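Local coordinates for putative lipoprotein (Bacteroides thetaiotaomicron, PDB 4Q1Z), which is of unknown function but is a putative lipoprotein of the DUF4876 family, built of two domains rich in beta strands, at residues E176-P182 and D239-Y245; F225-N229 and M251-Y257; A265-V271 and Y306-E312. One frame throughout, in Å; residues are numbered along the deposited sequence.

Overall arrangement
Contacts 1 and 3 are two strand pairings in one large mixed sheet, separated in it by strand 148-152, with centres about 13 Å apart; Val178 of contact 1 packs on the Phe269 ring of contact 3. Contact 2 joins two loops beside contact 1, centres about 11 Å apart, and touches it through Arg177 and Trp179. Contacts 2 and 3 do not touch, their centres being about 22 Å apart. Along the chain the segments of contacts 1 and 2 alternate, and contact 3 follows both. Strand 177-180 thus pairs with a strand more than fifty residues later, while loops flanking that partner fold over the sheet face carrying Arg177 and Trp179.

Contact 1 of 3, residues E176-P182 and D239-Y245; sequences ERVWKFP and DMQHVFY
With CG opposite the backbone N in both Arg177 (chi1 -159°) and Tyr245 (chi1 -173°), the two side chains rise from one face of the sheet; a bend at the arginine's third torsion then lays its guanidinium flat on the tyrosine ring. The backbones beneath are antiparallel, interrupted by a classic beta bulge: Val243 and Phe244 both give their N-H to Val178 O, at 2.9 Å from Val243 N, and both approach from the same side of that carbonyl's plane. The bulge shifts the register by one residue, and beyond it Lys180 and Gln241 form a regular hydrogen-bonded pair, with Gln241 N 2.8 Å from Lys180 O.

The stack is a cation-pi contact, Arg177 CZ lying 3.6 Å from the centre of the Tyr245 ring with the planes only 12° apart. An arginine suits this place because its flat cation can stack and still donate in its own plane: NH1 reaches His242 NE2 at 3.1 Å, though it stands well out of the imidazole plane. NH1 also bonds Met251 O in a neighbouring loop, and His242 ND1 is held by Ala249 O. Fixed at both nitrogens, the imidazole presents its edge to the six-membered ring of Trp179, nearly perpendicular, in a T-shaped pair with centroids 4.9 Å apart.

On the face bearing Val178 and Phe244, Val178 CG2 meets Phe244 CB; the bulge turns Val243 toward strand 177-180, where its compact branched side chain packs on Val178, with Tyr148 of strand 148-152 beside both valines. At the far end, the pliable side chain of Met240, here selenomethionine, bends twice and curls over Phe181. It makes a Met-aromatic contact through SE, 3.6 Å from Phe181 CD1, while its methyl carbon CE sits over the middle of the same ring, 3.9 Å from the centroid.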
loop_
_atom_site.group_PDB
_atom_site.type_symbol
_atom_site.label_atom_id
_atom_site.label_comp_id
_atom_site.label_asym_id
_atom_site.label_seq_id
_atom_site.Cartn_x
_atom_site.Cartn_y
_atom_site.Cartn_z
ATOM N N GLU A 176 -3.975 6.252 17.659
ATOM C CA GLU A 176 -4.104 5.581 18.941
ATOM C C GLU A 176 -2.708 5.069 19.349
ATOM O O GLU A 176 -2.193 5.449 20.415
ATOM C CB GLU A 176 -5.128 4.446 18.835
ATOM C CG GLU A 176 -5.464 3.803 20.167
ATOM C CD GLU A 176 -6.107 2.442 20.028
ATOM O OE1 GLU A 176 -7.338 2.396 19.806
ATOM O OE2 GLU A 176 -5.379 1.424 20.109
ATOM N N ARG A 177 -2.089 4.228 18.461
ATOM C CA ARG A 177 -0.731 3.668 18.598
ATOM C C ARG A 177 0.028 3.832 17.267
ATOM O O ARG A 177 -0.569 3.725 16.198
ATOM C CB ARG A 177 -0.740 2.197 19.066
ATOM C CG ARG A 177 0.598 1.789 19.680
ATOM C CD ARG A 177 0.682 0.325 20.040
ATOM N NE ARG A 177 -0.302 -0.078 21.052
ATOM C CZ ARG A 177 -0.065 -0.125 22.364
ATOM N NH1 ARG A 177 1.118 0.232 22.847
ATOM N NH2 ARG A 177 -1.016 -0.513 23.200
ATOM N N VAL A 178 1.318 4.165 17.351
ATOM C CA VAL A 178 2.231 4.415 16.216
ATOM C C VAL A 178 3.477 3.520 16.370
ATOM O O VAL A 178 4.040 3.401 17.462
ATOM C CB VAL A 178 2.654 5.925 16.067
ATOM C CG1 VAL A 178 3.354 6.173 14.736
ATOM C CG2 VAL A 178 1.472 6.894 16.262
ATOM N N TRP A 179 3.849 2.857 15.281
ATOM C CA TRP A 179 5.032 2.018 15.127
ATOM C C TRP A 179 5.817 2.543 13.941
ATOM O O TRP A 179 5.277 3.305 13.130
ATOM C CB TRP A 179 4.664 0.533 14.882
ATOM C CG TRP A 179 3.820 -0.117 15.929
ATOM C CD1 TRP A 179 2.454 -0.100 16.013
ATOM C CD2 TRP A 179 4.278 -0.981 16.980
ATOM N NE1 TRP A 179 2.042 -0.831 17.104
ATOM C CE2 TRP A 179 3.140 -1.429 17.682
ATOM C CE3 TRP A 179 5.548 -1.424 17.401
ATOM C CZ2 TRP A 179 3.230 -2.331 18.759
ATOM C CZ3 TRP A 179 5.639 -2.257 18.510
ATOM C CH2 TRP A 179 4.488 -2.711 19.168
ATOM N N LYS A 180 7.076 2.121 13.817
ATOM C CA LYS A 180 7.889 2.429 12.644
ATOM C C LYS A 180 8.744 1.231 12.285
ATOM O O LYS A 180 9.003 0.358 13.112
ATOM C CB LYS A 180 8.731 3.720 12.781
ATOM C CG LYS A 180 9.973 3.662 13.649
ATOM C CD LYS A 180 10.681 4.996 13.553
ATOM C CE LYS A 180 11.750 5.150 14.594
ATOM N NZ LYS A 180 12.499 6.420 14.415
ATOM N N PHE A 181 9.160 1.177 11.040
ATOM C CA PHE A 181 10.061 0.131 10.613
ATOM C C PHE A 181 11.444 0.489 11.140
ATOM O O PHE A 181 11.815 1.672 11.089
ATOM C CB PHE A 181 10.068 0.014 9.071
ATOM C CG PHE A 181 8.860 -0.665 8.466
ATOM C CD1 PHE A 181 8.834 -2.044 8.281
ATOM C CD2 PHE A 181 7.761 0.080 8.036
ATOM C CE1 PHE A 181 7.731 -2.669 7.696
ATOM C CE2 PHE A 181 6.662 -0.548 7.421
ATOM C CZ PHE A 181 6.648 -1.921 7.281
ATOM N N PRO A 182 12.245 -0.495 11.625
ATOM C CA PRO A 182 13.652 -0.186 11.971
ATOM C C PRO A 182 14.489 0.062 10.688
ATOM O O PRO A 182 13.936 0.099 9.580
ATOM C CB PRO A 182 14.099 -1.441 12.728
ATOM C CG PRO A 182 13.260 -2.535 12.189
ATOM C CD PRO A 182 11.954 -1.941 11.754
ATOM N N ASP A 239 11.199 -7.208 14.513
ATOM C CA ASP A 239 10.324 -6.385 15.327
ATOM C C ASP A 239 10.189 -4.958 14.835
ATOM O O ASP A 239 11.189 -4.281 14.557
ATOM C CB ASP A 239 10.817 -6.344 16.784
ATOM C CG ASP A 239 10.830 -7.664 17.528
ATOM O OD1 ASP A 239 10.720 -8.712 16.873
ATOM O OD2 ASP A 239 10.982 -7.642 18.772
HETATM N N MSE A 240 8.932 -4.481 14.820
HETATM C CA MSE A 240 8.564 -3.103 14.545
HETATM C C MSE A 240 9.018 -2.249 15.749
HETATM O O MSE A 240 9.017 -2.750 16.893
HETATM C CB MSE A 240 7.024 -2.995 14.337
HETATM C CG MSE A 240 6.518 -3.671 13.064
HETATM SE SE MSE A 240 7.234 -2.911 11.422
HETATM C CE MSE A 240 6.233 -1.248 11.470
ATOM N N GLN A 241 9.428 -0.999 15.502
ATOM C CA GLN A 241 9.833 -0.106 16.596
ATOM C C GLN A 241 8.600 0.624 17.161
ATOM O O GLN A 241 7.847 1.245 16.394
ATOM C CB GLN A 241 10.854 0.920 16.110
ATOM C CG GLN A 241 12.315 0.539 16.260
ATOM C CD GLN A 241 13.162 1.726 15.850
ATOM O OE1 GLN A 241 13.656 1.812 14.722
ATOM N NE2 GLN A 241 13.278 2.720 16.731
ATOM N N HIS A 242 8.371 0.530 18.486
ATOM C CA HIS A 242 7.241 1.231 19.098
ATOM C C HIS A 242 7.557 2.723 19.164
ATOM O O HIS A 242 8.686 3.097 19.535
ATOM C CB HIS A 242 6.914 0.675 20.486
ATOM C CG HIS A 242 5.620 1.198 21.038
ATOM N ND1 HIS A 242 5.594 2.229 21.965
ATOM C CD2 HIS A 242 4.351 0.863 20.721
ATOM C CE1 HIS A 242 4.316 2.447 22.214
ATOM N NE2 HIS A 242 3.534 1.639 21.504
ATOM N N VAL A 243 6.580 3.567 18.759
ATOM C CA VAL A 243 6.749 5.012 18.691
ATOM C C VAL A 243 5.883 5.748 19.717
ATOM O O VAL A 243 6.419 6.582 20.447
ATOM C CB VAL A 243 6.517 5.570 17.256
ATOM C CG1 VAL A 243 6.557 7.095 17.235
ATOM C CG2 VAL A 243 7.541 5.005 16.276
ATOM N N PHE A 244 4.564 5.518 19.722
ATOM C CA PHE A 244 3.666 6.282 20.569
ATOM C C PHE A 244 2.457 5.501 20.997
ATOM O O PHE A 244 1.851 4.801 20.203
ATOM C CB PHE A 244 3.193 7.547 19.798
ATOM C CG PHE A 244 2.093 8.383 20.437
ATOM C CD1 PHE A 244 0.757 7.988 20.362
ATOM C CD2 PHE A 244 2.383 9.604 21.035
ATOM C CE1 PHE A 244 -0.248 8.769 20.935
ATOM C CE2 PHE A 244 1.368 10.407 21.557
ATOM C CZ PHE A 244 0.070 9.971 21.533
ATOM N N TYR A 245 2.079 5.688 22.256
ATOM C CA TYR A 245 0.880 5.158 22.890
ATOM C C TYR A 245 0.628 6.013 24.086
ATOM O O TYR A 245 1.540 6.207 24.881
ATOM C CB TYR A 245 0.969 3.665 23.247
ATOM C CG TYR A 245 -0.340 3.104 23.757
ATOM C CD1 TYR A 245 -1.464 3.045 22.935
ATOM C CD2 TYR A 245 -0.466 2.652 25.072
ATOM C CE1 TYR A 245 -2.684 2.552 23.405
ATOM C CE2 TYR A 245 -1.685 2.158 25.554
ATOM C CZ TYR A 245 -2.788 2.096 24.708
ATOM O OH TYR A 245 -3.993 1.588 25.148
#

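Contact 2 of 3, residues F225-N229 and M251-Y257; sequences FNMNN and MGSIPQY
Met251 begins the contact by extending its side chain along the backbone of Asn226 and Met227, with CE 3.3 Å from Asn226 O. Its CB also meets the methyl carbon of Met227; both residues are selenomethionines. Farther on, Ile254 contributes chiefly its carbonyl, which lies 3.4 Å from Met227 CE. A bend at the last torsion of Met227 (chi3 74°) turns that methyl into the curve of the 251-257 loop, a place that suits a long, flexible, unbranched chain.

Pro255 O lies against Met227 CB, a packing contact, and accepts a hydrogen bond from a water that is weakly bonded to Met227 N. The proline's CB touches Asn229 ND2 at 3.6 Å. At Gln256 it is the backbone that counts, its carbonyl carbon lying 3.5 Å from Met227 SE. Tyr257 closes the walk: its edge points at the face of Phe225 with CD2 3.6 Å from Phe225 CG, the planes 64° apart. The tyrosine's hydroxyl meanwhile bonds Asn151, and both rings also meet Trp179. A second water links Tyr257 N to Phe225 O.

Asn226 braces its own loop, its OD1 accepting from Asn228 N in an Asx turn. Joined by apolar and edge-to-face packing, with backbone links carried through two waters, the loops probably owe their mutual position more to fit of shape than to direct directional bonds.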
loop_
_atom_site.group_PDB
_atom_site.type_symbol
_atom_site.label_atom_id
_atom_site.label_comp_id
_atom_site.label_asym_id
_atom_site.label_seq_id
_atom_site.Cartn_x
_atom_site.Cartn_y
_atom_site.Cartn_z
ATOM N N PHE A 225 4.626 -7.144 15.338
ATOM C CA PHE A 225 4.410 -6.161 16.398
ATOM C C PHE A 225 4.632 -6.834 17.758
ATOM O O PHE A 225 3.671 -7.004 18.516
ATOM C CB PHE A 225 2.994 -5.591 16.307
ATOM C CG PHE A 225 2.677 -4.812 15.060
ATOM C CD1 PHE A 225 3.133 -3.506 14.902
ATOM C CD2 PHE A 225 1.830 -5.339 14.090
ATOM C CE1 PHE A 225 2.799 -2.759 13.765
ATOM C CE2 PHE A 225 1.476 -4.581 12.955
ATOM C CZ PHE A 225 1.976 -3.297 12.799
ATOM N N ASN A 226 5.873 -7.264 18.048
ATOM C CA ASN A 226 6.176 -7.940 19.311
ATOM C C ASN A 226 6.047 -6.972 20.524
ATOM O O ASN A 226 6.509 -5.837 20.472
ATOM C CB ASN A 226 7.571 -8.557 19.251
ATOM C CG ASN A 226 8.036 -9.256 20.488
ATOM O OD1 ASN A 226 7.289 -9.954 21.173
ATOM N ND2 ASN A 226 9.315 -9.123 20.771
HETATM N N MSE A 227 5.393 -7.424 21.596
HETATM C CA MSE A 227 5.225 -6.625 22.808
HETATM C C MSE A 227 5.668 -7.451 24.028
HETATM O O MSE A 227 5.342 -7.119 25.182
HETATM C CB MSE A 227 3.773 -6.126 22.948
HETATM C CG MSE A 227 3.375 -5.188 21.815
HETATM SE SE MSE A 227 1.701 -4.298 22.057
HETATM C CE MSE A 227 2.220 -3.000 23.408
ATOM N N ASN A 228 6.419 -8.529 23.738
ATOM C CA ASN A 228 7.018 -9.486 24.674
ATOM C C ASN A 228 5.975 -10.078 25.606
ATOM O O ASN A 228 6.072 -9.980 26.833
ATOM C CB ASN A 228 8.208 -8.874 25.438
ATOM C CG ASN A 228 9.253 -8.277 24.508
ATOM O OD1 ASN A 228 9.896 -8.983 23.703
ATOM N ND2 ASN A 228 9.369 -6.948 24.537
ATOM N N ASN A 229 4.957 -10.689 24.983
ATOM C CA ASN A 229 3.908 -11.434 25.651
ATOM C C ASN A 229 4.555 -12.746 26.142
ATOM O O ASN A 229 5.190 -13.423 25.335
ATOM C CB ASN A 229 2.728 -11.681 24.692
ATOM C CG ASN A 229 1.509 -12.263 25.367
ATOM O OD1 ASN A 229 1.581 -13.229 26.145
ATOM N ND2 ASN A 229 0.364 -11.654 25.112
HETATM N N MSE A 251 5.801 1.068 25.380
HETATM C CA MSE A 251 4.744 0.157 24.946
HETATM C C MSE A 251 3.590 0.109 25.941
HETATM O O MSE A 251 2.426 0.007 25.532
HETATM C CB MSE A 251 5.296 -1.243 24.743
HETATM C CG MSE A 251 6.268 -1.331 23.599
HETATM SE SE MSE A 251 6.769 -3.169 23.288
HETATM C CE MSE A 251 7.607 -2.909 21.632
ATOM N N GLY A 252 3.915 0.163 27.229
ATOM C CA GLY A 252 2.904 0.126 28.278
ATOM C C GLY A 252 2.445 -1.261 28.662
ATOM O O GLY A 252 3.098 -2.266 28.358
ATOM N N SER A 253 1.289 -1.310 29.315
ATOM C CA SER A 253 0.715 -2.505 29.923
ATOM C C SER A 253 0.035 -3.481 28.946
ATOM O O SER A 253 0.010 -4.679 29.246
ATOM C CB SER A 253 -0.273 -2.104 31.015
ATOM O OG SER A 253 -1.330 -1.318 30.486
ATOM N N ILE A 254 -0.530 -2.993 27.821
ATOM C CA ILE A 254 -1.239 -3.844 26.851
ATOM C C ILE A 254 -0.290 -4.976 26.364
ATOM O O ILE A 254 0.866 -4.699 26.023
ATOM C CB ILE A 254 -1.850 -3.007 25.693
ATOM C CG1 ILE A 254 -2.649 -1.768 26.215
ATOM C CG2 ILE A 254 -2.696 -3.853 24.717
ATOM C CD1 ILE A 254 -4.027 -1.976 26.879
ATOM N N PRO A 255 -0.748 -6.256 26.419
ATOM C CA PRO A 255 0.140 -7.387 26.038
ATOM C C PRO A 255 0.301 -7.663 24.534
ATOM O O PRO A 255 1.328 -8.220 24.151
ATOM C CB PRO A 255 -0.501 -8.605 26.714
ATOM C CG PRO A 255 -1.840 -8.171 27.186
ATOM C CD PRO A 255 -2.080 -6.733 26.849
ATOM N N GLN A 256 -0.707 -7.338 23.696
ATOM C CA GLN A 256 -0.685 -7.557 22.226
ATOM C C GLN A 256 -1.135 -6.330 21.584
ATOM O O GLN A 256 -1.835 -5.555 22.216
ATOM C CB GLN A 256 -1.618 -8.699 21.705
ATOM C CG GLN A 256 -1.961 -9.837 22.634
ATOM C CD GLN A 256 -2.968 -9.566 23.712
ATOM O OE1 GLN A 256 -3.875 -8.738 23.573
ATOM N NE2 GLN A 256 -2.828 -10.310 24.815
ATOM N N TYR A 257 -0.806 -6.176 20.285
ATOM C CA TYR A 257 -1.251 -5.077 19.477
ATOM C C TYR A 257 -2.464 -5.606 18.767
ATOM O O TYR A 257 -2.393 -6.145 17.652
ATOM C CB TYR A 257 -0.132 -4.562 18.545
ATOM C CG TYR A 257 -0.572 -3.391 17.684
ATOM C CD1 TYR A 257 -1.257 -2.308 18.240
ATOM C CD2 TYR A 257 -0.314 -3.370 16.317
ATOM C CE1 TYR A 257 -1.703 -1.252 17.449
ATOM C CE2 TYR A 257 -0.722 -2.302 15.523
ATOM C CZ TYR A 257 -1.421 -1.247 16.094
ATOM O OH TYR A 257 -1.835 -0.195 15.329
HETATM O O HOH W 1 1.420 -7.820 19.369
HETATM O O HOH W 2 2.634 -9.121 21.734
#

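Contact 3 of 3, residues A265-V271 and Y306-E312; sequences AYVIFRV and YVLDAVE
Tyr306 lays one face of its ring against Val271, whose CA stands over it in a CH-pi contact, 4.2 Å from the centroid, while the valine's CG2 reaches Tyr306 CD2 at 3.7 Å. Aromatic breadth suits this position, because the ring spans both valine methyls and still carries its hydroxyl on to Glu275, with which it hydrogen-bonds. An alanine here would keep the backbone link to Arg270 but would probably leave Val271 without its aromatic cover and Glu275 without its hydroxyl partner.

That backbone link, Arg270 N to Tyr306 O at 3.0 Å, begins an antiparallel ladder. Next along it, Ile268 O faces both Leu308 N, at 2.9 Å, and Asp309 N, whose bond is weak, and this double approach makes a classic beta bulge. Regular pairing follows: Ile268 N donates almost straight to Asp309 O (165° at the hydrogen), and Tyr266 and Val311 exchange two bonds, with Val311 N 2.9 Å from Tyr266 O.

Small and branched residues share the face bearing Val267, Ala310 and Val307: Val267 CG1 meets Ala310 CB at 3.7 Å, the short alanine fitting beside the branched valine; their CA atoms are 4.4 Å apart, as in a non-hydrogen-bonded antiparallel pair. On the same face, the chi1 of Phe269 (62°) sets CG between its backbone N and carbonyl carbon, turning the ring away from strand 307-312 toward Tyr148 and Trp277, while CB stays against Tyr306 O. On the opposite face Asp309 makes a salt bridge to Arg347 and accepts from Phe110 N, polar mates for a buried carboxylate.

Strand 307-312 is outermost in its mixed sheet within this chain, and the whole is a bulged antiparallel edge pairing, with strand 265-269 hydrogen-bonded on its other side to strand 148-152.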
loop_
_atom_site.group_PDB
_atom_site.type_symbol
_atom_site.label_atom_id
_atom_site.label_comp_id
_atom_site.label_asym_id
_atom_site.label_seq_id
_atom_site.Cartn_x
_atom_site.Cartn_y
_atom_site.Cartn_z
ATOM N N ALA A 265 -9.001 1.508 11.657
ATOM C CA ALA A 265 -8.602 2.520 10.678
ATOM C C ALA A 265 -7.061 2.497 10.645
ATOM O O ALA A 265 -6.419 2.756 11.666
ATOM C CB ALA A 265 -9.159 3.885 11.056
ATOM N N TYR A 266 -6.488 2.050 9.511
ATOM C CA TYR A 266 -5.036 1.818 9.336
ATOM C C TYR A 266 -4.398 2.842 8.439
ATOM O O TYR A 266 -4.953 3.164 7.397
ATOM C CB TYR A 266 -4.806 0.402 8.723
ATOM C CG TYR A 266 -5.712 -0.662 9.321
ATOM C CD1 TYR A 266 -5.544 -1.091 10.641
ATOM C CD2 TYR A 266 -6.771 -1.197 8.590
ATOM C CE1 TYR A 266 -6.406 -2.026 11.216
ATOM C CE2 TYR A 266 -7.614 -2.175 9.145
ATOM C CZ TYR A 266 -7.444 -2.561 10.470
ATOM O OH TYR A 266 -8.276 -3.485 11.058
ATOM N N VAL A 267 -3.204 3.317 8.806
ATOM C CA VAL A 267 -2.419 4.243 7.979
ATOM C C VAL A 267 -0.946 3.848 7.980
ATOM O O VAL A 267 -0.409 3.410 8.998
ATOM C CB VAL A 267 -2.550 5.769 8.343
ATOM C CG1 VAL A 267 -3.943 6.322 8.046
ATOM C CG2 VAL A 267 -2.127 6.067 9.778
ATOM N N ILE A 268 -0.283 4.084 6.838
ATOM C CA ILE A 268 1.167 4.008 6.695
ATOM C C ILE A 268 1.586 5.382 6.213
ATOM O O ILE A 268 0.917 5.960 5.339
ATOM C CB ILE A 268 1.754 2.844 5.870
ATOM C CG1 ILE A 268 1.080 2.694 4.466
ATOM C CG2 ILE A 268 1.764 1.537 6.728
ATOM C CD1 ILE A 268 1.874 1.930 3.454
ATOM N N PHE A 269 2.625 5.957 6.838
ATOM C CA PHE A 269 3.039 7.319 6.498
ATOM C C PHE A 269 4.552 7.518 6.624
ATOM O O PHE A 269 5.232 6.870 7.438
ATOM C CB PHE A 269 2.276 8.351 7.332
ATOM C CG PHE A 269 2.458 8.307 8.837
ATOM C CD1 PHE A 269 1.696 7.440 9.624
ATOM C CD2 PHE A 269 3.330 9.201 9.481
ATOM C CE1 PHE A 269 1.822 7.443 11.016
ATOM C CE2 PHE A 269 3.456 9.197 10.868
ATOM C CZ PHE A 269 2.678 8.340 11.629
ATOM N N ARG A 270 5.055 8.427 5.773
ATOM C CA ARG A 270 6.474 8.769 5.685
ATOM C C ARG A 270 6.710 10.218 6.107
ATOM O O ARG A 270 6.009 11.123 5.673
ATOM C CB ARG A 270 6.992 8.532 4.245
ATOM C CG ARG A 270 8.506 8.362 4.144
ATOM C CD ARG A 270 8.991 8.415 2.704
ATOM N NE ARG A 270 10.370 7.938 2.570
ATOM C CZ ARG A 270 11.452 8.706 2.676
ATOM N NH1 ARG A 270 11.332 10.007 2.919
ATOM N NH2 ARG A 270 12.662 8.181 2.539
ATOM N N VAL A 271 7.695 10.431 6.969
ATOM C CA VAL A 271 8.064 11.773 7.437
ATOM C C VAL A 271 9.248 12.179 6.552
ATOM O O VAL A 271 10.229 11.440 6.494
ATOM C CB VAL A 271 8.361 11.868 8.967
ATOM C CG1 VAL A 271 8.845 13.265 9.352
ATOM C CG2 VAL A 271 7.129 11.506 9.785
ATOM N N TYR A 306 1.525 13.394 5.000
ATOM C CA TYR A 306 2.570 12.371 5.121
ATOM C C TYR A 306 2.068 10.968 4.764
ATOM O O TYR A 306 2.877 10.063 4.551
ATOM C CB TYR A 306 3.086 12.315 6.563
ATOM C CG TYR A 306 3.978 13.436 7.077
ATOM C CD1 TYR A 306 4.415 14.458 6.238
ATOM C CD2 TYR A 306 4.376 13.476 8.412
ATOM C CE1 TYR A 306 5.193 15.507 6.726
ATOM C CE2 TYR A 306 5.188 14.500 8.899
ATOM C CZ TYR A 306 5.601 15.504 8.053
ATOM O OH TYR A 306 6.396 16.494 8.565
ATOM N N VAL A 307 0.743 10.785 4.723
ATOM C CA VAL A 307 0.108 9.500 4.529
ATOM C C VAL A 307 0.312 8.947 3.082
ATOM O O VAL A 307 -0.023 9.589 2.096
ATOM C CB VAL A 307 -1.385 9.526 4.973
ATOM C CG1 VAL A 307 -2.031 8.156 4.824
ATOM C CG2 VAL A 307 -1.505 9.989 6.421
ATOM N N LEU A 308 0.853 7.714 3.013
ATOM C CA LEU A 308 1.124 6.918 1.814
ATOM C C LEU A 308 -0.117 6.080 1.444
ATOM O O LEU A 308 -0.453 5.988 0.253
ATOM C CB LEU A 308 2.349 6.017 2.065
ATOM C CG LEU A 308 3.709 6.705 2.122
ATOM C CD1 LEU A 308 4.780 5.748 2.529
ATOM C CD2 LEU A 308 4.076 7.306 0.788
ATOM N N ASP A 309 -0.807 5.481 2.470
ATOM C CA ASP A 309 -2.062 4.748 2.279
ATOM C C ASP A 309 -2.875 4.712 3.579
ATOM O O ASP A 309 -2.302 4.630 4.661
ATOM C CB ASP A 309 -1.849 3.312 1.721
ATOM C CG ASP A 309 -3.093 2.615 1.111
ATOM O OD1 ASP A 309 -4.006 3.316 0.634
ATOM O OD2 ASP A 309 -3.095 1.377 1.026
ATOM N N ALA A 310 -4.209 4.734 3.449
ATOM C CA ALA A 310 -5.182 4.656 4.538
ATOM C C ALA A 310 -6.329 3.732 4.174
ATOM O O ALA A 310 -6.798 3.754 3.043
ATOM C CB ALA A 310 -5.713 6.036 4.860
ATOM N N VAL A 311 -6.753 2.878 5.116
ATOM C CA VAL A 311 -7.867 1.928 4.936
ATOM C C VAL A 311 -8.828 2.042 6.122
ATOM O O VAL A 311 -8.452 1.754 7.267
ATOM C CB VAL A 311 -7.401 0.452 4.729
ATOM C CG1 VAL A 311 -8.594 -0.487 4.486
ATOM C CG2 VAL A 311 -6.401 0.352 3.586
ATOM N N GLU A 312 -10.082 2.413 5.835
ATOM C CA GLU A 312 -11.132 2.524 6.856
ATOM C C GLU A 312 -11.941 1.247 6.928
ATOM O O GLU A 312 -12.870 1.077 6.142
ATOM C CB GLU A 312 -12.063 3.725 6.566
ATOM C CG GLU A 312 -13.165 3.941 7.590
ATOM C CD GLU A 312 -12.949 5.127 8.506
ATOM O OE1 GLU A 312 -12.809 6.251 7.974
ATOM O OE2 GLU A 312 -12.952 4.944 9.748
#